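Local atomic coordinates of endo-beta-mannanase (Opitutaceae bacterium TAV5, PDB entry 7BOB), a protein that hydrolyses beta-1,4-mannosidic linkages as a homotrimeric exo-beta-1,4-mannosidase of glycoside hydrolase family 5. Residues A[22-27]-A[43-48]; A[103-108]-A[333-338]; A[280-285]-A[352-357]. All blocks are in the same frame, centred on the assembly; numbering follows the deposited sequence.

How the contacts relate
The catalytic domain is a TIM barrel. Contact 1 comes first and closes before contacts 2 and 3 open. It ties the end of the first barrel strand, 20-23, to helix 39-51 and closes a short excursion of 15 residues, 28-42, that includes helix 33-36. Contact 2 opens at the hairpin 103-108 that follows the third strand. Contact 3 opens at 280-285, on the seventh strand, before contact 2 closes at 333-338. Contact 3 closes at 352-357, on the last barrel helix, so contacts 2 and 3 cross. W25 packs on M104 between contacts 1 and 2. N23 ND2 probably hydrogen-bonds Q280 O between contacts 1 and 3. L338 packs on I285 between contacts 2 and 3.

Contact 1 (A[22-27]-A[43-48]); sequences ANYWPA and FSDLDL
In the first beta-alpha unit of the TIM barrel, Y24 meets D45. Y24 lies in the chain that leaves barrel strand 20-23. D45 lies on helix 39-51, the first long helix after that strand. The contact is buried and rests on one direct hydrogen bond and a bridging water. Y24 OH donates to D45 OD2 at 2.7 Å. The oxygen receives it on its anti lone pair, the one away from OD1. It lies at the edge of the tyrosine ring, in the ring plane. The ring and the carboxylate are strongly turned against each other, with planes 71° apart. The two side chains cross at about a right angle, and the aspartate CB packs at the ring rim, 3.7 Å from Y24 CE1. Y24 carries its CG opposite the backbone N (chi1 -179°), which sends the hydroxyl out to the helix. One face of its ring has the backbone of P26 over it. P26 N is 3.5 Å above the plane, toward the rim, so the chain folds back over its own tyrosine. I42 and M49 of helix 39-51 also pack on this ring. The carboxylate uses both oxygens. D45 OD1 forms a salt bridge with K320, from the loop after the last barrel strand, which probably favours the charged form of the aspartate. OD2 takes a second hydrogen bond, from a water that ties the helix to the backbone of the loop. That water donates to D45 OD2 at 2.6 Å and accepts from A27 N at 2.7 Å.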
loop_
_atom_site.group_PDB
_atom_site.type_symbol
_atom_site.label_atom_id
_atom_site.label_comp_id
_atom_site.label_asym_id
_atom_site.label_seq_id
_atom_site.Cartn_x
_atom_site.Cartn_y
_atom_site.Cartn_z
ATOM N N ALA A 22 -23.561 11.331 -30.364
ATOM C CA ALA A 22 -22.165 11.480 -29.972
ATOM C C ALA A 22 -22.037 12.456 -28.815
ATOM O O ALA A 22 -22.791 13.430 -28.707
ATOM C CB ALA A 22 -21.279 11.999 -31.116
ATOM N N ASN A 23 -21.055 12.187 -27.957
ATOM C CA ASN A 23 -20.536 13.216 -27.071
ATOM C C ASN A 23 -19.761 14.236 -27.902
ATOM O O ASN A 23 -19.083 13.870 -28.869
ATOM C CB ASN A 23 -19.635 12.582 -26.006
ATOM C CG ASN A 23 -20.382 11.587 -25.131
ATOM O OD1 ASN A 23 -20.883 11.937 -24.058
ATOM N ND2 ASN A 23 -20.459 10.328 -25.587
ATOM N N TYR A 24 -19.834 15.521 -27.515
ATOM C CA TYR A 24 -19.375 16.583 -28.410
ATOM C C TYR A 24 -18.460 17.598 -27.755
ATOM O O TYR A 24 -18.808 18.181 -26.723
ATOM C CB TYR A 24 -20.544 17.364 -29.016
ATOM C CG TYR A 24 -20.061 18.439 -29.953
ATOM C CD1 TYR A 24 -19.499 18.118 -31.185
ATOM C CD2 TYR A 24 -20.149 19.775 -29.606
ATOM C CE1 TYR A 24 -19.055 19.094 -32.048
ATOM C CE2 TYR A 24 -19.710 20.763 -30.459
ATOM C CZ TYR A 24 -19.164 20.423 -31.676
ATOM O OH TYR A 24 -18.735 21.437 -32.505
ATOM N N TRP A 25 -17.326 17.858 -28.417
ATOM C CA TRP A 25 -16.520 19.080 -28.311
ATOM C C TRP A 25 -16.128 19.465 -29.734
ATOM O O TRP A 25 -15.854 18.583 -30.552
ATOM C CB TRP A 25 -15.237 18.921 -27.482
ATOM C CG TRP A 25 -15.404 18.717 -26.016
ATOM C CD1 TRP A 25 -15.136 17.571 -25.320
ATOM C CD2 TRP A 25 -15.816 19.686 -25.048
ATOM N NE1 TRP A 25 -15.384 17.758 -23.984
ATOM C CE2 TRP A 25 -15.800 19.048 -23.786
ATOM C CE3 TRP A 25 -16.212 21.024 -25.124
ATOM C CZ2 TRP A 25 -16.159 19.701 -22.611
ATOM C CZ3 TRP A 25 -16.565 21.682 -23.941
ATOM C CH2 TRP A 25 -16.534 21.018 -22.706
ATOM N N PRO A 26 -16.069 20.755 -30.062
ATOM C CA PRO A 26 -15.567 21.143 -31.388
ATOM C C PRO A 26 -14.132 20.684 -31.597
ATOM O O PRO A 26 -13.344 20.598 -30.656
ATOM C CB PRO A 26 -15.649 22.676 -31.371
ATOM C CG PRO A 26 -16.484 23.014 -30.184
ATOM C CD PRO A 26 -16.282 21.924 -29.197
ATOM N N ALA A 27 -13.794 20.402 -32.860
ATOM C CA ALA A 27 -12.426 20.021 -33.205
ATOM C C ALA A 27 -11.410 21.101 -32.833
ATOM O O ALA A 27 -10.305 20.791 -32.361
ATOM C CB ALA A 27 -12.320 19.740 -34.697
ATOM N N PHE A 43 -22.408 24.720 -35.303
ATOM C CA PHE A 43 -23.667 24.481 -36.003
ATOM C C PHE A 43 -23.445 23.595 -37.225
ATOM O O PHE A 43 -24.288 22.751 -37.561
ATOM C CB PHE A 43 -24.312 25.822 -36.392
ATOM C CG PHE A 43 -24.841 26.630 -35.211
ATOM C CD1 PHE A 43 -24.610 26.221 -33.889
ATOM C CD2 PHE A 43 -25.580 27.800 -35.428
ATOM C CE1 PHE A 43 -25.088 26.969 -32.800
ATOM C CE2 PHE A 43 -26.060 28.571 -34.346
ATOM C CZ PHE A 43 -25.818 28.151 -33.026
ATOM N N SER A 44 -22.300 23.752 -37.891
ATOM C CA SER A 44 -21.978 22.841 -38.976
ATOM C C SER A 44 -21.808 21.415 -38.457
ATOM O O SER A 44 -22.181 20.454 -39.147
ATOM C CB SER A 44 -20.722 23.319 -39.703
ATOM O OG SER A 44 -20.218 22.298 -40.542
ATOM N N ASP A 45 -21.293 21.258 -37.226
ATOM C CA ASP A 45 -21.179 19.914 -36.647
ATOM C C ASP A 45 -22.551 19.357 -36.272
ATOM O O ASP A 45 -22.803 18.155 -36.419
ATOM C CB ASP A 45 -20.257 19.931 -35.414
ATOM C CG ASP A 45 -18.782 20.004 -35.779
ATOM O OD1 ASP A 45 -18.397 19.615 -36.906
ATOM O OD2 ASP A 45 -17.998 20.470 -34.927
ATOM N N LEU A 46 -23.440 20.205 -35.748
ATOM C CA LEU A 46 -24.781 19.726 -35.444
ATOM C C LEU A 46 -25.496 19.291 -36.720
ATOM O O LEU A 46 -26.168 18.252 -36.733
ATOM C CB LEU A 46 -25.574 20.798 -34.707
ATOM C CG LEU A 46 -25.050 21.257 -33.351
ATOM C CD1 LEU A 46 -25.948 22.380 -32.875
ATOM C CD2 LEU A 46 -25.104 20.133 -32.367
ATOM N N ASP A 47 -25.324 20.048 -37.812
ATOM C CA ASP A 47 -25.859 19.624 -39.110
ATOM C C ASP A 47 -25.318 18.255 -39.494
ATOM O O ASP A 47 -26.064 17.373 -39.930
ATOM C CB ASP A 47 -25.503 20.633 -40.202
ATOM C CG ASP A 47 -26.372 21.879 -40.169
ATOM O OD1 ASP A 47 -27.458 21.854 -39.552
ATOM O OD2 ASP A 47 -25.947 22.894 -40.761
ATOM N N LEU A 48 -24.008 18.050 -39.322
ATOM C CA LEU A 48 -23.434 16.759 -39.684
ATOM C C LEU A 48 -24.045 15.643 -38.846
ATOM O O LEU A 48 -24.341 14.557 -39.364
ATOM C CB LEU A 48 -21.917 16.799 -39.538
ATOM C CG LEU A 48 -21.267 15.515 -40.055
ATOM C CD1 LEU A 48 -21.756 15.152 -41.471
ATOM C CD2 LEU A 48 -19.745 15.650 -39.988
HETATM O O HOH W 1 -15.409 20.540 -35.003
#

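Contact 2 (A[103-108]-A[333-338]); sequences WMSGGI and NFESEL
The carboxylate of E335 lies against S105, at the tip of a beta hairpin. E335 OE2 comes 3.4 Å from S105 CA, and the carboxylate carbon CD is 3.5 Å from S105 CB. On the other branch, S105 OG and E335 OE1 are 3.4 Å apart, a weak hydrogen bond at most. The serine side chain lies over one face of the carboxylate, and its OG sits above the plane, so packing outweighs the weak bond. The E335 chain bends at its second torsion (chi2 -86°), which turns the carboxylate aside. The ring of F334 flanks this bend, with E335 CG 3.9 Å above one face. Replacing E335 with an alanine removes the carboxylate, which would probably leave S105 without this packing and open a gap between hairpin and loop. S105 and G106 are the middle residues of a type I' turn from M104 to G107. The turn is closed by M104 N to G107 O and by G107 N to M104 O. A side chain at G106 would press on the carbonyl oxygen of S105. E335 sits in a 3-10 turn. There N333 O accepts from both S336 N and S336 OG, the hydroxyl at 2.8 Å and in the carbonyl plane. K331 NZ, just before 333-338, hydrogen-bonds G106 O and adds a second tie to the hairpin. The backbone N of N333 donates a hydrogen bond to the side chain of N479 of a second subunit. The hairpin follows barrel strand 94-101, and the 3-10 turn lies in the long loop between strand 311-316 and helix 352-364.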
loop_
_atom_site.group_PDB
_atom_site.type_symbol
_atom_site.label_atom_id
_atom_site.label_comp_id
_atom_site.label_asym_id
_atom_site.label_seq_id
_atom_site.Cartn_x
_atom_site.Cartn_y
_atom_site.Cartn_z
ATOM N N TRP A 103 -14.609 16.308 -14.428
ATOM C CA TRP A 103 -13.697 15.362 -15.063
ATOM C C TRP A 103 -13.917 15.330 -16.569
ATOM O O TRP A 103 -15.056 15.210 -17.026
ATOM C CB TRP A 103 -13.955 13.981 -14.477
ATOM C CG TRP A 103 -13.063 12.858 -14.964
ATOM C CD1 TRP A 103 -13.240 12.097 -16.083
ATOM C CD2 TRP A 103 -11.898 12.344 -14.307
ATOM N NE1 TRP A 103 -12.252 11.150 -16.176
ATOM C CE2 TRP A 103 -11.413 11.276 -15.098
ATOM C CE3 TRP A 103 -11.211 12.687 -13.132
ATOM C CZ2 TRP A 103 -10.267 10.545 -14.756
ATOM C CZ3 TRP A 103 -10.069 11.955 -12.784
ATOM C CH2 TRP A 103 -9.614 10.891 -13.596
ATOM N N MET A 104 -12.834 15.418 -17.346
ATOM C CA MET A 104 -12.975 15.491 -18.802
ATOM C C MET A 104 -11.640 15.213 -19.488
ATOM O O MET A 104 -10.720 16.045 -19.410
ATOM C CB MET A 104 -13.513 16.868 -19.206
ATOM C CG MET A 104 -13.706 17.011 -20.703
ATOM S SD MET A 104 -14.724 15.657 -21.406
ATOM C CE MET A 104 -16.242 15.809 -20.452
ATOM N N SER A 105 -11.538 14.047 -20.148
ATOM C CA SER A 105 -10.425 13.694 -21.048
ATOM C C SER A 105 -9.048 13.754 -20.380
ATOM O O SER A 105 -8.047 14.086 -21.028
ATOM C CB SER A 105 -10.423 14.602 -22.265
ATOM O OG SER A 105 -11.673 14.536 -22.872
ATOM N N GLY A 106 -8.968 13.433 -19.090
ATOM C CA GLY A 106 -7.700 13.451 -18.396
ATOM C C GLY A 106 -7.409 14.736 -17.654
ATOM O O GLY A 106 -6.396 14.807 -16.946
ATOM N N GLY A 107 -8.256 15.760 -17.793
ATOM C CA GLY A 107 -8.155 16.962 -16.996
ATOM C C GLY A 107 -9.307 17.057 -16.007
ATOM O O GLY A 107 -10.299 16.319 -16.077
ATOM N N ILE A 108 -9.166 18.002 -15.082
ATOM C CA ILE A 108 -10.201 18.314 -14.104
ATOM C C ILE A 108 -10.355 19.824 -14.070
ATOM O O ILE A 108 -9.371 20.551 -13.877
ATOM C CB ILE A 108 -9.885 17.760 -12.704
ATOM C CG1 ILE A 108 -9.619 16.242 -12.770
ATOM C CG2 ILE A 108 -11.047 18.031 -11.772
ATOM C CD1 ILE A 108 -9.493 15.554 -11.409
ATOM N N ASN A 333 -2.410 12.635 -25.591
ATOM C CA ASN A 333 -2.717 12.956 -26.976
ATOM C C ASN A 333 -3.578 11.909 -27.680
ATOM O O ASN A 333 -4.125 12.229 -28.738
ATOM C CB ASN A 333 -1.431 13.182 -27.759
ATOM C CG ASN A 333 -1.641 14.037 -28.999
ATOM O OD1 ASN A 333 -1.213 13.672 -30.081
ATOM N ND2 ASN A 333 -2.318 15.183 -28.842
ATOM N N PHE A 334 -3.746 10.693 -27.128
ATOM C CA PHE A 334 -4.733 9.779 -27.723
ATOM C C PHE A 334 -6.117 10.408 -27.719
ATOM O O PHE A 334 -6.964 10.054 -28.552
ATOM C CB PHE A 334 -4.775 8.419 -27.001
ATOM C CG PHE A 334 -5.557 8.428 -25.693
ATOM C CD1 PHE A 334 -4.911 8.666 -24.474
ATOM C CD2 PHE A 334 -6.929 8.199 -25.679
ATOM C CE1 PHE A 334 -5.618 8.679 -23.271
ATOM C CE2 PHE A 334 -7.641 8.215 -24.476
ATOM C CZ PHE A 334 -6.978 8.454 -23.269
ATOM N N GLU A 335 -6.362 11.356 -26.804
ATOM C CA GLU A 335 -7.645 12.044 -26.768
ATOM C C GLU A 335 -7.866 12.898 -28.011
ATOM O O GLU A 335 -9.008 13.275 -28.288
ATOM C CB GLU A 335 -7.764 12.916 -25.507
ATOM C CG GLU A 335 -7.771 12.149 -24.188
ATOM C CD GLU A 335 -9.155 11.643 -23.747
ATOM O OE1 GLU A 335 -10.193 11.879 -24.444
ATOM O OE2 GLU A 335 -9.193 11.014 -22.659
ATOM N N SER A 336 -6.809 13.197 -28.775
ATOM C CA SER A 336 -6.939 14.049 -29.949
ATOM C C SER A 336 -7.496 13.325 -31.166
ATOM O O SER A 336 -7.751 13.984 -32.185
ATOM C CB SER A 336 -5.581 14.664 -30.318
ATOM O OG SER A 336 -4.770 13.730 -31.017
ATOM N N GLU A 337 -7.683 12.005 -31.096
ATOM C CA GLU A 337 -8.017 11.199 -32.276
ATOM C C GLU A 337 -9.094 10.168 -31.942
ATOM O O GLU A 337 -8.997 8.990 -32.286
ATOM C CB GLU A 337 -6.772 10.514 -32.840
ATOM C CG GLU A 337 -6.929 10.150 -34.315
ATOM C CD GLU A 337 -5.712 9.450 -34.898
ATOM O OE1 GLU A 337 -4.583 9.735 -34.450
ATOM O OE2 GLU A 337 -5.889 8.619 -35.818
ATOM N N LEU A 338 -10.143 10.610 -31.257
ATOM C CA LEU A 338 -11.267 9.748 -30.924
ATOM C C LEU A 338 -12.499 10.035 -31.785
ATOM O O LEU A 338 -13.580 9.497 -31.508
ATOM C CB LEU A 338 -11.600 9.907 -29.443
ATOM C CG LEU A 338 -10.367 9.649 -28.547
ATOM C CD1 LEU A 338 -10.716 9.807 -27.086
ATOM C CD2 LEU A 338 -9.790 8.238 -28.826
#

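Contact 3 (A[280-285]-A[352-357]); sequences QEFGTI and EYFVEF
The extended backbone at F282, the last residue of strand 277-282, faces the helix at F354 across about 10.5 Å from F282 CA to F354 CA. Two phenylalanine side chains fill this distance. Each points toward the other segment, and their rings form a T-shaped (edge-to-face) pair. F282 gives the edge and F354 the face. The planes stand at 76° and the centroids are 5.0 Å apart. The para carbon of F282 does the touching. F282 CZ lies 3.4 Å from both F354 CD1 and F354 CE1, over the bond between them. It is thus above the face but shifted toward the rim. F282 holds its CG between the backbone N and the carbonyl carbon (chi1 75°), which turns the ring toward the helix. F354 has CG opposite its backbone N (chi1 179°), which carries its ring from the helix toward F282. The pair belongs to a larger aromatic cluster between the barrel strands and the helix layer. F282 also meets W316 edge-to-face, and Y314 of strand 311-316 packs on both rings. F54 meets the ring of F354, and L303 of helix 292-309 touches F282. Next to F282, E281 forms a salt bridge with R58 and a hydrogen bond with Y242 OH. Its place on the seventh strand is consistent with the family 5 nucleophile. The contact thus joins the seventh barrel strand to the last barrel helix. No hydrogen bond crosses between the segments. Cohesion comes from apolar packing and from the slightly positive C-H edge of one ring set against the electron-rich face of the other.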
loop_
_atom_site.group_PDB
_atom_site.type_symbol
_atom_site.label_atom_id
_atom_site.label_comp_id
_atom_site.label_asym_id
_atom_site.label_seq_id
_atom_site.Cartn_x
_atom_site.Cartn_y
_atom_site.Cartn_z
ATOM N N GLN A 280 -23.904 5.589 -22.345
ATOM C CA GLN A 280 -23.721 7.029 -22.504
ATOM C C GLN A 280 -22.407 7.395 -23.176
ATOM O O GLN A 280 -22.267 8.520 -23.685
ATOM C CB GLN A 280 -23.799 7.697 -21.143
ATOM C CG GLN A 280 -23.883 9.217 -21.179
ATOM C CD GLN A 280 -23.886 9.766 -19.794
ATOM O OE1 GLN A 280 -23.071 9.357 -18.961
ATOM N NE2 GLN A 280 -24.817 10.672 -19.513
ATOM N N GLU A 281 -21.451 6.469 -23.187
ATOM C CA GLU A 281 -20.147 6.657 -23.810
ATOM C C GLU A 281 -19.664 5.287 -24.246
ATOM O O GLU A 281 -19.583 4.375 -23.417
ATOM C CB GLU A 281 -19.099 7.233 -22.848
ATOM C CG GLU A 281 -19.147 8.706 -22.546
ATOM C CD GLU A 281 -17.981 9.104 -21.617
ATOM O OE1 GLU A 281 -16.945 8.383 -21.600
ATOM O OE2 GLU A 281 -18.119 10.099 -20.881
ATOM N N PHE A 282 -19.301 5.159 -25.516
ATOM C CA PHE A 282 -18.557 3.997 -25.946
ATOM C C PHE A 282 -17.648 4.443 -27.074
ATOM O O PHE A 282 -17.963 5.393 -27.793
ATOM C CB PHE A 282 -19.493 2.864 -26.386
ATOM C CG PHE A 282 -20.110 3.107 -27.711
ATOM C CD1 PHE A 282 -21.201 3.960 -27.834
ATOM C CD2 PHE A 282 -19.568 2.531 -28.851
ATOM C CE1 PHE A 282 -21.766 4.201 -29.082
ATOM C CE2 PHE A 282 -20.118 2.775 -30.097
ATOM C CZ PHE A 282 -21.224 3.607 -30.215
ATOM N N GLY A 283 -16.514 3.775 -27.218
ATOM C CA GLY A 283 -15.573 4.181 -28.247
ATOM C C GLY A 283 -14.567 3.089 -28.496
ATOM O O GLY A 283 -14.457 2.142 -27.716
ATOM N N THR A 284 -13.855 3.213 -29.614
ATOM C CA THR A 284 -12.789 2.256 -29.879
ATOM C C THR A 284 -11.422 2.756 -29.457
ATOM O O THR A 284 -10.510 1.938 -29.322
ATOM C CB THR A 284 -12.715 1.884 -31.365
ATOM O OG1 THR A 284 -12.511 3.076 -32.135
ATOM C CG2 THR A 284 -13.990 1.154 -31.815
ATOM N N ILE A 285 -11.265 4.074 -29.259
ATOM C CA ILE A 285 -10.003 4.705 -28.867
ATOM C C ILE A 285 -9.030 4.684 -30.040
ATOM O O ILE A 285 -8.577 5.732 -30.510
ATOM C CB ILE A 285 -9.369 4.046 -27.618
ATOM C CG1 ILE A 285 -10.319 4.144 -26.421
ATOM C CG2 ILE A 285 -7.997 4.709 -27.302
ATOM C CD1 ILE A 285 -10.616 5.608 -26.002
ATOM N N GLU A 352 -18.105 3.212 -39.719
ATOM C CA GLU A 352 -19.409 3.415 -40.367
ATOM C C GLU A 352 -20.505 2.567 -39.741
ATOM O O GLU A 352 -21.679 2.948 -39.781
ATOM C CB GLU A 352 -19.341 3.100 -41.874
ATOM C CG GLU A 352 -18.025 3.501 -42.568
ATOM C CD GLU A 352 -16.871 2.522 -42.255
ATOM O OE1 GLU A 352 -17.150 1.337 -41.933
ATOM O OE2 GLU A 352 -15.689 2.938 -42.303
ATOM N N TYR A 353 -20.147 1.436 -39.129
ATOM C CA TYR A 353 -21.185 0.557 -38.607
ATOM C C TYR A 353 -22.014 1.227 -37.521
ATOM O O TYR A 353 -23.209 0.932 -37.401
ATOM C CB TYR A 353 -20.598 -0.735 -38.047
ATOM C CG TYR A 353 -21.687 -1.596 -37.478
ATOM C CD1 TYR A 353 -22.651 -2.169 -38.323
ATOM C CD2 TYR A 353 -21.793 -1.808 -36.112
ATOM C CE1 TYR A 353 -23.672 -2.954 -37.822
ATOM C CE2 TYR A 353 -22.810 -2.599 -35.591
ATOM C CZ TYR A 353 -23.754 -3.168 -36.458
ATOM O OH TYR A 353 -24.775 -3.954 -35.963
ATOM N N PHE A 354 -21.406 2.082 -36.685
ATOM C CA PHE A 354 -22.225 2.801 -35.710
ATOM C C PHE A 354 -23.357 3.562 -36.401
ATOM O O PHE A 354 -24.488 3.596 -35.903
ATOM C CB PHE A 354 -21.386 3.768 -34.876
ATOM C CG PHE A 354 -22.199 4.539 -33.869
ATOM C CD1 PHE A 354 -23.130 3.881 -33.071
ATOM C CD2 PHE A 354 -22.068 5.917 -33.749
ATOM C CE1 PHE A 354 -23.895 4.571 -32.152
ATOM C CE2 PHE A 354 -22.837 6.625 -32.827
ATOM C CZ PHE A 354 -23.748 5.961 -32.025
ATOM N N VAL A 355 -23.074 4.176 -37.552
ATOM C CA VAL A 355 -24.121 4.901 -38.268
ATOM C C VAL A 355 -25.218 3.939 -38.699
ATOM O O VAL A 355 -26.409 4.209 -38.517
ATOM C CB VAL A 355 -23.536 5.667 -39.468
ATOM C CG1 VAL A 355 -24.664 6.352 -40.269
ATOM C CG2 VAL A 355 -22.514 6.698 -38.995
ATOM N N GLU A 356 -24.821 2.780 -39.241
ATOM C CA GLU A 356 -25.801 1.801 -39.706
ATOM C C GLU A 356 -26.591 1.253 -38.526
ATOM O O GLU A 356 -27.823 1.127 -38.591
ATOM C CB GLU A 356 -25.094 0.684 -40.489
ATOM C CG GLU A 356 -25.983 -0.485 -40.941
ATOM C CD GLU A 356 -25.192 -1.762 -41.253
ATOM O OE1 GLU A 356 -23.998 -1.649 -41.633
ATOM O OE2 GLU A 356 -25.750 -2.883 -41.098
ATOM N N PHE A 357 -25.898 0.976 -37.414
ATOM C CA PHE A 357 -26.568 0.440 -36.234
ATOM C C PHE A 357 -27.534 1.460 -35.635
ATOM O O PHE A 357 -28.623 1.098 -35.174
ATOM C CB PHE A 357 -25.519 -0.007 -35.198
ATOM C CG PHE A 357 -26.104 -0.420 -33.870
ATOM C CD1 PHE A 357 -26.426 -1.748 -33.622
ATOM C CD2 PHE A 357 -26.317 0.522 -32.856
ATOM C CE1 PHE A 357 -26.958 -2.134 -32.385
ATOM C CE2 PHE A 357 -26.849 0.149 -31.618
ATOM C CZ PHE A 357 -27.173 -1.182 -31.387
#